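PDB 7M0O: 3-phosphoshikimate 1-carboxyvinyltransferase from Streptomyces sviceus, which probably catalyses transfer of the enolpyruvyl group of phosphoenolpyruvate to the 5-hydroxyl of shikimate-3-phosphate, the penultimate step on the way to chorismate. Local coordinates for residues Ser227-Ala232 with Lys392-Phe397; Gly256-Leu261 with Asp273-Arg278; Asp295-Leu300 with Glu314-Thr319; Asn318-Glu323 with Val341-Asp346. All blocks are in the same frame, centred on the assembly; numbering follows the deposited sequence.

Interaction 1 of 4, residues Ser227-Ala232 with Lys392-Phe397; sequences SYFFAA and KTFPGF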
loop_
_atom_site.group_PDB
_atom_site.type_symbol
_atom_site.label_atom_id
_atom_site.label_comp_id
_atom_site.label_asym_id
_atom_site.label_seq_id
_atom_site.Cartn_x
_atom_site.Cartn_y
_atom_site.Cartn_z
ATOM N N SER A 227 6.713 3.170 -10.393
ATOM C CA SER A 227 6.367 3.913 -11.601
ATOM C C SER A 227 7.456 4.903 -11.967
ATOM O O SER A 227 7.714 5.115 -13.156
ATOM C CB SER A 227 5.021 4.647 -11.430
ATOM O OG SER A 227 5.094 5.805 -10.609
ATOM N N TYR A 228 8.136 5.486 -10.966
ATOM C CA TYR A 228 9.169 6.472 -11.260
ATOM C C TYR A 228 10.378 5.825 -11.906
ATOM O O TYR A 228 11.007 6.427 -12.782
ATOM C CB TYR A 228 9.587 7.215 -9.977
ATOM C CG TYR A 228 8.376 7.689 -9.231
ATOM C CD1 TYR A 228 7.621 8.753 -9.717
ATOM C CD2 TYR A 228 7.948 7.034 -8.082
ATOM C CE1 TYR A 228 6.480 9.166 -9.060
ATOM C CE2 TYR A 228 6.799 7.446 -7.417
ATOM C CZ TYR A 228 6.076 8.499 -7.919
ATOM O OH TYR A 228 4.933 8.887 -7.269
ATOM N N PHE A 229 10.687 4.585 -11.525
ATOM C CA PHE A 229 11.856 3.920 -12.081
ATOM C C PHE A 229 11.542 3.379 -13.477
ATOM O O PHE A 229 12.361 3.511 -14.393
ATOM C CB PHE A 229 12.340 2.843 -11.093
ATOM C CG PHE A 229 12.820 3.420 -9.771
ATOM C CD1 PHE A 229 14.171 3.606 -9.525
ATOM C CD2 PHE A 229 11.914 3.854 -8.817
ATOM C CE1 PHE A 229 14.610 4.180 -8.328
ATOM C CE2 PHE A 229 12.337 4.447 -7.642
ATOM C CZ PHE A 229 13.700 4.606 -7.393
ATOM N N PHE A 230 10.319 2.873 -13.673
ATOM C CA PHE A 230 9.856 2.494 -15.004
ATOM C C PHE A 230 9.855 3.698 -15.956
ATOM O O PHE A 230 10.260 3.579 -17.117
ATOM C CB PHE A 230 8.448 1.893 -14.923
ATOM C CG PHE A 230 8.368 0.494 -14.333
ATOM C CD1 PHE A 230 9.330 -0.473 -14.588
ATOM C CD2 PHE A 230 7.281 0.145 -13.562
ATOM C CE1 PHE A 230 9.200 -1.767 -14.049
ATOM C CE2 PHE A 230 7.138 -1.141 -13.031
ATOM C CZ PHE A 230 8.097 -2.090 -13.279
ATOM N N ALA A 231 9.369 4.860 -15.491
ATOM C CA ALA A 231 9.334 6.065 -16.327
ATOM C C ALA A 231 10.732 6.529 -16.728
ATOM O O ALA A 231 10.951 6.949 -17.876
ATOM C CB ALA A 231 8.611 7.194 -15.594
ATOM N N ALA A 232 11.677 6.498 -15.790
ATOM C CA ALA A 232 13.061 6.859 -16.104
ATOM C C ALA A 232 13.608 6.000 -17.243
ATOM O O ALA A 232 14.295 6.504 -18.148
ATOM C CB ALA A 232 13.929 6.708 -14.851
ATOM N N LYS A 392 7.172 10.029 3.229
ATOM C CA LYS A 392 5.813 9.538 3.430
ATOM C C LYS A 392 5.629 8.122 2.904
ATOM O O LYS A 392 4.845 7.356 3.472
ATOM C CB LYS A 392 4.803 10.479 2.779
ATOM C CG LYS A 392 4.750 11.857 3.470
ATOM C CD LYS A 392 3.759 12.788 2.802
ATOM C CE LYS A 392 3.598 14.078 3.600
ATOM N NZ LYS A 392 2.331 14.782 3.254
ATOM N N THR A 393 6.338 7.741 1.830
ATOM C CA THR A 393 6.218 6.374 1.305
ATOM C C THR A 393 7.532 5.662 1.011
ATOM O O THR A 393 7.505 4.448 0.797
ATOM C CB THR A 393 5.390 6.336 0.007
ATOM O OG1 THR A 393 6.038 7.122 -1.009
ATOM C CG2 THR A 393 3.969 6.835 0.228
ATOM N N PHE A 394 8.663 6.356 0.970
ATOM C CA PHE A 394 9.901 5.720 0.540
ATOM C C PHE A 394 11.050 6.531 1.123
ATOM O O PHE A 394 11.564 7.445 0.462
ATOM C CB PHE A 394 9.965 5.654 -0.995
ATOM C CG PHE A 394 11.113 4.821 -1.549
ATOM C CD1 PHE A 394 11.941 4.075 -0.719
ATOM C CD2 PHE A 394 11.355 4.809 -2.915
ATOM C CE1 PHE A 394 13.013 3.324 -1.255
ATOM C CE2 PHE A 394 12.412 4.073 -3.454
ATOM C CZ PHE A 394 13.236 3.327 -2.624
ATOM N N PRO A 395 11.436 6.263 2.374
ATOM C CA PRO A 395 12.505 7.060 2.997
ATOM C C PRO A 395 13.799 7.059 2.201
ATOM O O PRO A 395 14.489 8.081 2.169
ATOM C CB PRO A 395 12.677 6.391 4.371
ATOM C CG PRO A 395 11.336 5.771 4.647
ATOM C CD PRO A 395 10.855 5.283 3.308
ATOM N N GLY A 396 14.132 5.965 1.531
ATOM C CA GLY A 396 15.365 5.917 0.772
ATOM C C GLY A 396 15.239 6.308 -0.690
ATOM O O GLY A 396 16.116 5.964 -1.483
ATOM N N PHE A 397 14.195 7.058 -1.067
ATOM C CA PHE A 397 13.971 7.325 -2.491
ATOM C C PHE A 397 15.153 8.042 -3.136
ATOM O O PHE A 397 15.546 7.725 -4.266
ATOM C CB PHE A 397 12.706 8.162 -2.716
ATOM C CG PHE A 397 12.619 8.712 -4.119
ATOM C CD1 PHE A 397 12.152 7.924 -5.161
ATOM C CD2 PHE A 397 13.079 9.999 -4.416
ATOM C CE1 PHE A 397 12.075 8.435 -6.477
ATOM C CE2 PHE A 397 13.035 10.499 -5.710
ATOM C CZ PHE A 397 12.530 9.716 -6.742
#
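Phe229 meets Phe394 and Phe397 with the far end of its ring, and a walk along it reveals how an aromatic cluster is built. At CB the side chain is still far from the loop; CG sits anti to the carbonyl carbon (chi1 -64°), which carries the ring out to meet the two phenylalanines. Contact begins only at the distal half of the ring: CE2 comes to 4.2 Å from CE1 of Phe397, and CZ lies 4.2 Å from CE2 of Phe394. The Phe229 tip arrives near the plane of the Phe394 ring, at its edge. Leu4, Ala400 and Leu404 also touch Phe229. In the EPSP synthase fold this joins helix 223-235, in the globular domain that holds both chain ends, to the turn leading into helix 397-406. That turn is type I, from Phe394 to Phe397, closed by a 3.1 Å bond from Phe397 N to Phe394 O, with Gly396 as the N-cap. It folds CA of Phe397 over a face of the Phe394 ring. One residue back on the helix, Tyr228 sets its CB 4.5 Å from Phe397 CE1, at the ring edge, while its hydroxyl is hydrogen-bonded to Arg367, predicted to bind phosphoenolpyruvate.

Interaction 2 of 4, residues Gly256-Leu261 with Asp273-Arg278; sequences GFVDVL and DATTVR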
loop_
_atom_site.group_PDB
_atom_site.type_symbol
_atom_site.label_atom_id
_atom_site.label_comp_id
_atom_site.label_asym_id
_atom_site.label_seq_id
_atom_site.Cartn_x
_atom_site.Cartn_y
_atom_site.Cartn_z
ATOM N N GLY A 256 -0.389 -1.063 -13.956
ATOM C CA GLY A 256 -0.949 -0.658 -15.243
ATOM C C GLY A 256 -0.332 0.602 -15.838
ATOM O O GLY A 256 -0.563 0.893 -17.020
ATOM N N PHE A 257 0.437 1.358 -15.057
ATOM C CA PHE A 257 1.166 2.475 -15.626
ATOM C C PHE A 257 2.074 2.020 -16.768
ATOM O O PHE A 257 2.286 2.765 -17.731
ATOM C CB PHE A 257 1.951 3.192 -14.518
ATOM C CG PHE A 257 2.791 4.350 -15.007
ATOM C CD1 PHE A 257 2.191 5.532 -15.428
ATOM C CD2 PHE A 257 4.181 4.266 -15.023
ATOM C CE1 PHE A 257 2.950 6.602 -15.854
ATOM C CE2 PHE A 257 4.954 5.317 -15.451
ATOM C CZ PHE A 257 4.348 6.497 -15.883
ATOM N N VAL A 258 2.613 0.793 -16.703
ATOM C CA VAL A 258 3.558 0.406 -17.755
ATOM C C VAL A 258 2.857 0.171 -19.087
ATOM O O VAL A 258 3.502 0.248 -20.136
ATOM C CB VAL A 258 4.407 -0.830 -17.380
ATOM C CG1 VAL A 258 5.161 -0.611 -16.079
ATOM C CG2 VAL A 258 3.563 -2.110 -17.328
ATOM N N ASP A 259 1.553 -0.110 -19.072
ATOM C CA ASP A 259 0.807 -0.227 -20.319
ATOM C C ASP A 259 0.709 1.121 -21.025
ATOM O O ASP A 259 0.681 1.170 -22.260
ATOM C CB ASP A 259 -0.586 -0.804 -20.039
ATOM C CG ASP A 259 -0.530 -2.211 -19.471
ATOM O OD1 ASP A 259 0.319 -2.997 -19.931
ATOM O OD2 ASP A 259 -1.331 -2.535 -18.559
ATOM N N VAL A 260 0.688 2.217 -20.254
ATOM C CA VAL A 260 0.779 3.565 -20.821
ATOM C C VAL A 260 2.152 3.784 -21.449
ATOM O O VAL A 260 2.269 4.312 -22.559
ATOM C CB VAL A 260 0.486 4.622 -19.741
ATOM C CG1 VAL A 260 0.589 6.026 -20.338
ATOM C CG2 VAL A 260 -0.913 4.408 -19.128
ATOM N N LEU A 261 3.214 3.407 -20.739
ATOM C CA LEU A 261 4.555 3.545 -21.306
ATOM C C LEU A 261 4.698 2.767 -22.615
ATOM O O LEU A 261 5.313 3.257 -23.572
ATOM C CB LEU A 261 5.609 3.085 -20.297
ATOM C CG LEU A 261 5.658 3.885 -18.992
ATOM C CD1 LEU A 261 6.724 3.303 -18.075
ATOM C CD2 LEU A 261 5.887 5.391 -19.241
ATOM N N ASP A 273 6.885 -13.201 -13.202
ATOM C CA ASP A 273 7.451 -12.885 -11.895
ATOM C C ASP A 273 8.242 -11.581 -11.887
ATOM O O ASP A 273 8.930 -11.301 -10.896
ATOM C CB ASP A 273 8.364 -14.018 -11.400
ATOM C CG ASP A 273 7.656 -15.364 -11.314
ATOM O OD1 ASP A 273 6.577 -15.434 -10.688
ATOM O OD2 ASP A 273 8.186 -16.354 -11.873
ATOM N N ALA A 274 8.175 -10.792 -12.956
ATOM C CA ALA A 274 9.008 -9.593 -13.063
ATOM C C ALA A 274 8.533 -8.800 -14.269
ATOM O O ALA A 274 7.948 -9.359 -15.192
ATOM C CB ALA A 274 10.493 -9.933 -13.218
ATOM N N THR A 275 8.826 -7.488 -14.261
ATOM C CA THR A 275 8.457 -6.579 -15.344
ATOM C C THR A 275 9.675 -5.784 -15.766
ATOM O O THR A 275 10.336 -5.175 -14.921
ATOM C CB THR A 275 7.338 -5.604 -14.922
ATOM O OG1 THR A 275 6.120 -6.333 -14.769
ATOM C CG2 THR A 275 7.087 -4.528 -16.001
ATOM N N THR A 276 9.944 -5.749 -17.073
ATOM C CA THR A 276 11.071 -5.006 -17.624
ATOM C C THR A 276 10.558 -3.901 -18.540
ATOM O O THR A 276 9.717 -4.160 -19.406
ATOM C CB THR A 276 12.006 -5.940 -18.409
ATOM O OG1 THR A 276 12.478 -6.992 -17.549
ATOM C CG2 THR A 276 13.192 -5.158 -18.947
ATOM N N VAL A 277 11.058 -2.672 -18.354
ATOM C CA VAL A 277 10.781 -1.559 -19.260
ATOM C C VAL A 277 12.101 -1.121 -19.882
ATOM O O VAL A 277 13.099 -0.969 -19.177
ATOM C CB VAL A 277 10.098 -0.391 -18.527
ATOM C CG1 VAL A 277 10.016 0.829 -19.439
ATOM C CG2 VAL A 277 8.700 -0.826 -18.091
ATOM N N ARG A 278 12.114 -0.955 -21.204
ATOM C CA ARG A 278 13.312 -0.529 -21.921
ATOM C C ARG A 278 12.969 0.675 -22.786
ATOM O O ARG A 278 12.024 0.616 -23.577
ATOM C CB ARG A 278 13.871 -1.665 -22.792
ATOM C CG ARG A 278 15.146 -1.299 -23.535
ATOM C CD ARG A 278 15.642 -2.460 -24.409
ATOM N NE ARG A 278 15.913 -3.650 -23.612
ATOM C CZ ARG A 278 15.123 -4.716 -23.564
ATOM N NH1 ARG A 278 13.995 -4.747 -24.269
ATOM N NH2 ARG A 278 15.458 -5.749 -22.800
#
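Val258 and Val277 meet through one methyl each, CG1 of the former lying 4.1 Å from CG2 of the latter, with the two branched side chains crossing at a slant. The other methyl of Val277, CG1, is used as well: CD1 of Leu261, one helical turn beyond Val258, comes to 4.3 Å from it. Val277 therefore divides its two branches between two helix residues. Val258 CG1 also lies 4.4 Å from CG2 of Thr275, two residues before Val277 on the strand. The rotation of Val258 suits this double use, since CG1 stands anti to the carbonyl carbon (chi1 -56°). Thr275 turns its methyl to the helix and spends its hydroxyl on the backbone oxygen of Leu246, so its polar end is satisfied away from the apolar patch.

The next shell fixes these groups in place. Phe230 of helix 223-235 packs against Val258, Thr275 and Val277 together, and Val268 and Val270 of the adjoining strand touch from their side. Backbone bonds to Val241 and Val243 on one neighbour, and to Ser269 and Glu267 on the other, keep 274-278 in the middle of a three-stranded antiparallel sheet. The axes of 257-261 and 274-278 approach to 10.1 Å, only 29° from parallel. Such an arrangement, a helix laid roughly along the inner face of an outer sheet, is typical of the EPSP synthase domain, where buried helices are roofed by sheets.

Interaction 3 of 4, residues Asp295-Leu300 with Glu314-Thr319; sequences DTMPTL and EDVANT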
loop_
_atom_site.group_PDB
_atom_site.type_symbol
_atom_site.label_atom_id
_atom_site.label_comp_id
_atom_site.label_asym_id
_atom_site.label_seq_id
_atom_site.Cartn_x
_atom_site.Cartn_y
_atom_site.Cartn_z
ATOM N N ASP A 295 -2.706 7.682 -8.930
ATOM C CA ASP A 295 -1.488 8.044 -8.205
ATOM C C ASP A 295 -0.273 8.167 -9.133
ATOM O O ASP A 295 0.737 8.763 -8.728
ATOM C CB ASP A 295 -1.204 7.024 -7.106
ATOM C CG ASP A 295 -2.139 7.189 -5.884
ATOM O OD1 ASP A 295 -2.822 8.225 -5.769
ATOM O OD2 ASP A 295 -2.193 6.282 -5.031
ATOM N N THR A 296 -0.337 7.596 -10.343
ATOM C CA THR A 296 0.736 7.718 -11.328
ATOM C C THR A 296 0.479 8.797 -12.369
ATOM O O THR A 296 1.327 9.006 -13.255
ATOM C CB THR A 296 1.012 6.375 -12.044
ATOM O OG1 THR A 296 -0.089 5.989 -12.893
ATOM C CG2 THR A 296 1.304 5.286 -11.031
ATOM N N MET A 297 -0.637 9.527 -12.266
ATOM C CA MET A 297 -0.817 10.689 -13.131
ATOM C C MET A 297 0.370 11.646 -13.076
ATOM O O MET A 297 0.820 12.081 -14.152
ATOM C CB MET A 297 -2.129 11.416 -12.785
ATOM C CG MET A 297 -2.323 12.724 -13.576
ATOM S SD MET A 297 -1.442 14.169 -12.941
ATOM C CE MET A 297 -2.280 14.432 -11.368
ATOM N N PRO A 298 0.938 11.992 -11.910
ATOM C CA PRO A 298 2.100 12.897 -11.926
ATOM C C PRO A 298 3.309 12.274 -12.588
ATOM O O PRO A 298 4.103 13.001 -13.197
ATOM C CB PRO A 298 2.349 13.206 -10.437
ATOM C CG PRO A 298 0.955 12.981 -9.782
ATOM C CD PRO A 298 0.395 11.807 -10.548
ATOM N N THR A 299 3.465 10.950 -12.496
ATOM C CA THR A 299 4.597 10.299 -13.142
ATOM C C THR A 299 4.567 10.530 -14.645
ATOM O O THR A 299 5.609 10.778 -15.269
ATOM C CB THR A 299 4.592 8.800 -12.819
ATOM O OG1 THR A 299 4.350 8.618 -11.420
ATOM C CG2 THR A 299 5.940 8.182 -13.180
ATOM N N LEU A 300 3.372 10.443 -15.251
ATOM C CA LEU A 300 3.244 10.727 -16.678
ATOM C C LEU A 300 3.405 12.218 -16.969
ATOM O O LEU A 300 4.044 12.596 -17.955
ATOM C CB LEU A 300 1.892 10.236 -17.198
ATOM C CG LEU A 300 1.661 10.536 -18.693
ATOM C CD1 LEU A 300 2.777 9.940 -19.538
ATOM C CD2 LEU A 300 0.296 10.038 -19.200
ATOM N N GLU A 314 -6.887 12.230 -18.789
ATOM C CA GLU A 314 -8.316 12.457 -18.636
ATOM C C GLU A 314 -8.878 11.625 -17.489
ATOM O O GLU A 314 -8.291 10.618 -17.077
ATOM C CB GLU A 314 -9.084 12.109 -19.931
ATOM C CG GLU A 314 -8.858 13.100 -21.045
ATOM C CD GLU A 314 -9.619 12.769 -22.311
ATOM O OE1 GLU A 314 -10.109 11.625 -22.452
ATOM O OE2 GLU A 314 -9.704 13.660 -23.178
ATOM N N ASP A 315 -10.034 12.075 -16.975
ATOM C CA ASP A 315 -10.809 11.346 -15.967
ATOM C C ASP A 315 -10.066 11.272 -14.630
ATOM O O ASP A 315 -10.123 10.258 -13.929
ATOM C CB ASP A 315 -11.185 9.947 -16.469
ATOM C CG ASP A 315 -12.523 9.436 -15.911
ATOM O OD1 ASP A 315 -13.173 10.110 -15.071
ATOM O OD2 ASP A 315 -12.927 8.329 -16.324
ATOM N N VAL A 316 -9.409 12.371 -14.244
ATOM C CA VAL A 316 -8.615 12.391 -13.023
ATOM C C VAL A 316 -9.135 13.468 -12.073
ATOM O O VAL A 316 -8.351 14.169 -11.428
ATOM C CB VAL A 316 -7.113 12.589 -13.327
ATOM C CG1 VAL A 316 -6.520 11.285 -13.861
ATOM C CG2 VAL A 316 -6.874 13.739 -14.338
ATOM N N ALA A 317 -10.466 13.581 -11.960
ATOM C CA ALA A 317 -11.047 14.410 -10.909
ATOM C C ALA A 317 -10.495 14.050 -9.538
ATOM O O ALA A 317 -10.296 14.939 -8.694
ATOM C CB ALA A 317 -12.575 14.267 -10.899
ATOM N N ASN A 318 -10.216 12.763 -9.317
ATOM C CA ASN A 318 -9.780 12.290 -8.004
ATOM C C ASN A 318 -8.443 12.892 -7.596
ATOM O O ASN A 318 -8.166 13.018 -6.399
ATOM C CB ASN A 318 -9.710 10.751 -7.975
ATOM C CG ASN A 318 -9.103 10.142 -9.252
ATOM O OD1 ASN A 318 -8.385 10.811 -9.991
ATOM N ND2 ASN A 318 -9.406 8.869 -9.509
ATOM N N THR A 319 -7.602 13.274 -8.562
ATOM C CA THR A 319 -6.303 13.830 -8.200
ATOM C C THR A 319 -6.411 15.216 -7.575
ATOM O O THR A 319 -5.439 15.677 -6.964
ATOM C CB THR A 319 -5.366 13.910 -9.413
ATOM O OG1 THR A 319 -5.866 14.847 -10.379
ATOM C CG2 THR A 319 -5.235 12.539 -10.084
#
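Met297 meets Val316 and Thr319 through dispersion contacts, and supplies them all from the helix side. Its CG, anti to the backbone N, lies 4.4 Å from CG1 of Val316; beyond that the chain bends at both following torsions (chi2 -81°, chi3 -66°), which brings the terminal methyl onto Thr319. There CE sits 3.7 Å from Thr319 CB and equally near its CG2 and OG1, the two side chains meeting at about a right angle. Cys330 and Arg326 of helix 326-336 also touch this side chain.

Segment 314-319 runs from the end of strand 311-314, in a mixed sheet, into a loop, and the contact ties it to the start of helix 297-303, just after Asp295. That aspartate is the predicted proton acceptor, and Asn318 is predicted to bind 3-phosphoshikimate, so the packing joins two backbone elements that border the likely active site.

The hydrogen bonds that shape the loop centre on Val316 O. It accepts twice from one residue: from Thr319 OG1 at 2.8 Å, in the carbonyl plane with a C=O...donor angle of 155°, and from Thr319 N at 3.1 Å. With an alanine here, Val316 O would probably be left with the backbone N-H alone, and Met297 CE would lose the methyl it rests on. Asn318 ND2 is bonded to Arg291 O, which ties down the middle of the same turn.

Interaction 4 of 4, residues Asn318-Glu323 with Val341-Asp346; sequences NTRVKE and VATGPD. With PO4 (phosphate ion), chain B.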
loop_
_atom_site.group_PDB
_atom_site.type_symbol
_atom_site.label_atom_id
_atom_site.label_comp_id
_atom_site.label_asym_id
_atom_site.label_seq_id
_atom_site.Cartn_x
_atom_site.Cartn_y
_atom_site.Cartn_z
ATOM N N ASN A 318 -10.216 12.763 -9.317
ATOM C CA ASN A 318 -9.780 12.290 -8.004
ATOM C C ASN A 318 -8.443 12.892 -7.596
ATOM O O ASN A 318 -8.166 13.018 -6.399
ATOM C CB ASN A 318 -9.710 10.751 -7.975
ATOM C CG ASN A 318 -9.103 10.142 -9.252
ATOM O OD1 ASN A 318 -8.385 10.811 -9.991
ATOM N ND2 ASN A 318 -9.406 8.869 -9.509
ATOM N N THR A 319 -7.602 13.274 -8.562
ATOM C CA THR A 319 -6.303 13.830 -8.200
ATOM C C THR A 319 -6.411 15.216 -7.575
ATOM O O THR A 319 -5.439 15.677 -6.964
ATOM C CB THR A 319 -5.366 13.910 -9.413
ATOM O OG1 THR A 319 -5.866 14.847 -10.379
ATOM C CG2 THR A 319 -5.235 12.539 -10.084
ATOM N N ARG A 320 -7.546 15.902 -7.748
ATOM C CA ARG A 320 -7.690 17.258 -7.240
ATOM C C ARG A 320 -7.991 17.283 -5.750
ATOM O O ARG A 320 -7.756 18.307 -5.101
ATOM C CB ARG A 320 -8.803 18.003 -7.989
ATOM C CG ARG A 320 -8.424 18.473 -9.390
ATOM C CD ARG A 320 -9.431 19.507 -9.890
ATOM N NE ARG A 320 -9.214 19.942 -11.265
ATOM C CZ ARG A 320 -8.445 20.964 -11.625
ATOM N NH1 ARG A 320 -8.331 21.291 -12.900
ATOM N NH2 ARG A 320 -7.772 21.651 -10.708
ATOM N N VAL A 321 -8.485 16.177 -5.200
ATOM C CA VAL A 321 -8.998 16.144 -3.841
ATOM C C VAL A 321 -8.090 15.328 -2.923
ATOM O O VAL A 321 -8.525 14.866 -1.870
ATOM C CB VAL A 321 -10.444 15.631 -3.822
ATOM C CG1 VAL A 321 -11.302 16.499 -4.725
ATOM C CG2 VAL A 321 -10.497 14.182 -4.299
ATOM N N LYS A 322 -6.831 15.141 -3.311
ATOM C CA LYS A 322 -5.817 14.639 -2.395
ATOM C C LYS A 322 -5.491 15.762 -1.409
ATOM O O LYS A 322 -6.159 16.798 -1.369
ATOM C CB LYS A 322 -4.582 14.162 -3.155
ATOM C CG LYS A 322 -4.855 13.151 -4.271
ATOM C CD LYS A 322 -5.319 11.810 -3.731
ATOM C CE LYS A 322 -4.224 11.118 -2.939
ATOM N NZ LYS A 322 -4.633 9.743 -2.531
ATOM N N GLU A 323 -4.439 15.579 -0.602
ATOM C CA GLU A 323 -4.114 16.615 0.373
ATOM C C GLU A 323 -3.639 17.885 -0.323
ATOM O O GLU A 323 -3.811 18.990 0.210
ATOM C CB GLU A 323 -3.084 16.090 1.376
ATOM C CG GLU A 323 -3.680 15.043 2.328
ATOM C CD GLU A 323 -2.758 14.661 3.472
ATOM O OE1 GLU A 323 -1.530 14.831 3.340
ATOM O OE2 GLU A 323 -3.267 14.190 4.512
ATOM N N VAL A 341 0.757 24.286 -20.631
ATOM C CA VAL A 341 -0.192 23.348 -20.034
ATOM C C VAL A 341 -1.586 23.968 -20.063
ATOM O O VAL A 341 -1.756 25.158 -19.775
ATOM C CB VAL A 341 0.199 22.994 -18.578
ATOM C CG1 VAL A 341 -0.794 21.997 -17.974
ATOM C CG2 VAL A 341 1.608 22.448 -18.505
ATOM N N ALA A 342 -2.585 23.160 -20.416
ATOM C CA ALA A 342 -3.995 23.520 -20.294
ATOM C C ALA A 342 -4.647 22.569 -19.296
ATOM O O ALA A 342 -4.223 21.420 -19.162
ATOM C CB ALA A 342 -4.710 23.440 -21.643
ATOM N N THR A 343 -5.664 23.046 -18.573
ATOM C CA THR A 343 -6.364 22.172 -17.638
ATOM C C THR A 343 -7.870 22.381 -17.732
ATOM O O THR A 343 -8.358 23.423 -18.185
ATOM C CB THR A 343 -5.920 22.368 -16.176
ATOM O OG1 THR A 343 -6.312 23.667 -15.708
ATOM C CG2 THR A 343 -4.403 22.182 -16.002
ATOM N N GLY A 344 -8.600 21.357 -17.290
ATOM C CA GLY A 344 -10.028 21.432 -17.139
ATOM C C GLY A 344 -10.449 20.774 -15.845
ATOM O O GLY A 344 -9.619 20.378 -15.014
ATOM N N PRO A 345 -11.757 20.641 -15.644
ATOM C CA PRO A 345 -12.236 20.092 -14.365
ATOM C C PRO A 345 -11.576 18.787 -13.977
ATOM O O PRO A 345 -11.252 18.596 -12.798
ATOM C CB PRO A 345 -13.740 19.921 -14.604
ATOM C CG PRO A 345 -14.064 20.978 -15.581
ATOM C CD PRO A 345 -12.861 21.120 -16.495
ATOM N N ASP A 346 -11.336 17.895 -14.941
ATOM C CA ASP A 346 -10.826 16.571 -14.609
ATOM C C ASP A 346 -9.780 16.097 -15.605
ATOM O O ASP A 346 -9.651 14.887 -15.843
ATOM C CB ASP A 346 -11.963 15.549 -14.530
ATOM C CG ASP A 346 -12.706 15.369 -15.853
ATOM O OD1 ASP A 346 -12.471 16.128 -16.818
ATOM O OD2 ASP A 346 -13.556 14.453 -15.926
HETATM P P PO4 B . -0.934 8.323 -2.060
HETATM O O1 PO4 B . -1.798 7.139 -2.407
HETATM O O2 PO4 B . -0.679 9.092 -3.332
HETATM O O3 PO4 B . 0.353 7.815 -1.456
HETATM O O4 PO4 B . -1.697 9.155 -1.062
#
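Arg320 reaches the backbone of Gly344 and Pro345 because its CG stands anti to the carbonyl carbon (chi1 -76°) and the chain then runs extended to NE, bringing the guanidinium edge-on to two successive carbonyl groups. NE donates to Pro345 O at 2.9 Å, and NH1 donates to Gly344 O at 2.6 Å, the latter rather straight with an N-H...acceptor angle of 161°. Both oxygens lie close to the guanidinium plane, whereas seen from the acceptors the donors stand well above the carbonyl planes. Along the way CD passes 3.5 Å from Pro345 O. Thr343 OG1 is farther, 4.2 Å from NH1, at the same edge.

The acceptors belong to the hairpin that joins strands 340-344 and 347-351 at the rim of a mixed sheet, while Arg320 sits in the loop between strand 311-314 and helix 326-336; this surface contact thus pins a connecting loop to a hairpin bend. NH2 is occupied too, in salt bridges with Asp325 and Glu328, which hold the flat group's rotation. A methionine in its place is likely to leave both carbonyl oxygens without these donors and the two acids without their mate.

Two residues on, Lys322 turns the other way. Its chain is bent at chi2 and chi3, and NZ makes a weak 3.3 Å bond to O4 of a phosphate ion, probably from the crystallisation liquor, that Arg326, Arg367 and His366 also bind. Lys322 is predicted to bind 3-phosphoshikimate, so the ion's place is consistent with a site made for anions.

In the fold
Helix 223-235 links the first three. Its Phe230 O lies 3.7 Å from Leu261 CD1 of interaction 2, and through Ser227 OG it probably hydrogen-bonds Thr299 OG1 of interaction 3 at 3.0 Å. Phe257 bridges interactions 2 and 3, packing on Thr296 and Thr299. Interactions 3 and 4, whose centres are 8 Å apart, share Asn318 and Thr319 and are further joined by a probable bond between Val316 N and Asp346 O, 3.0 Å. Interactions 1, 3 and 4 hold residues predicted to bind substrate, and Lys322 of interaction 4 is weakly bonded to the phosphate ion; interaction 2, with nearest atoms about 12 Å from interaction 4, lies away from the predicted sites, between a buried helix and an outer sheet.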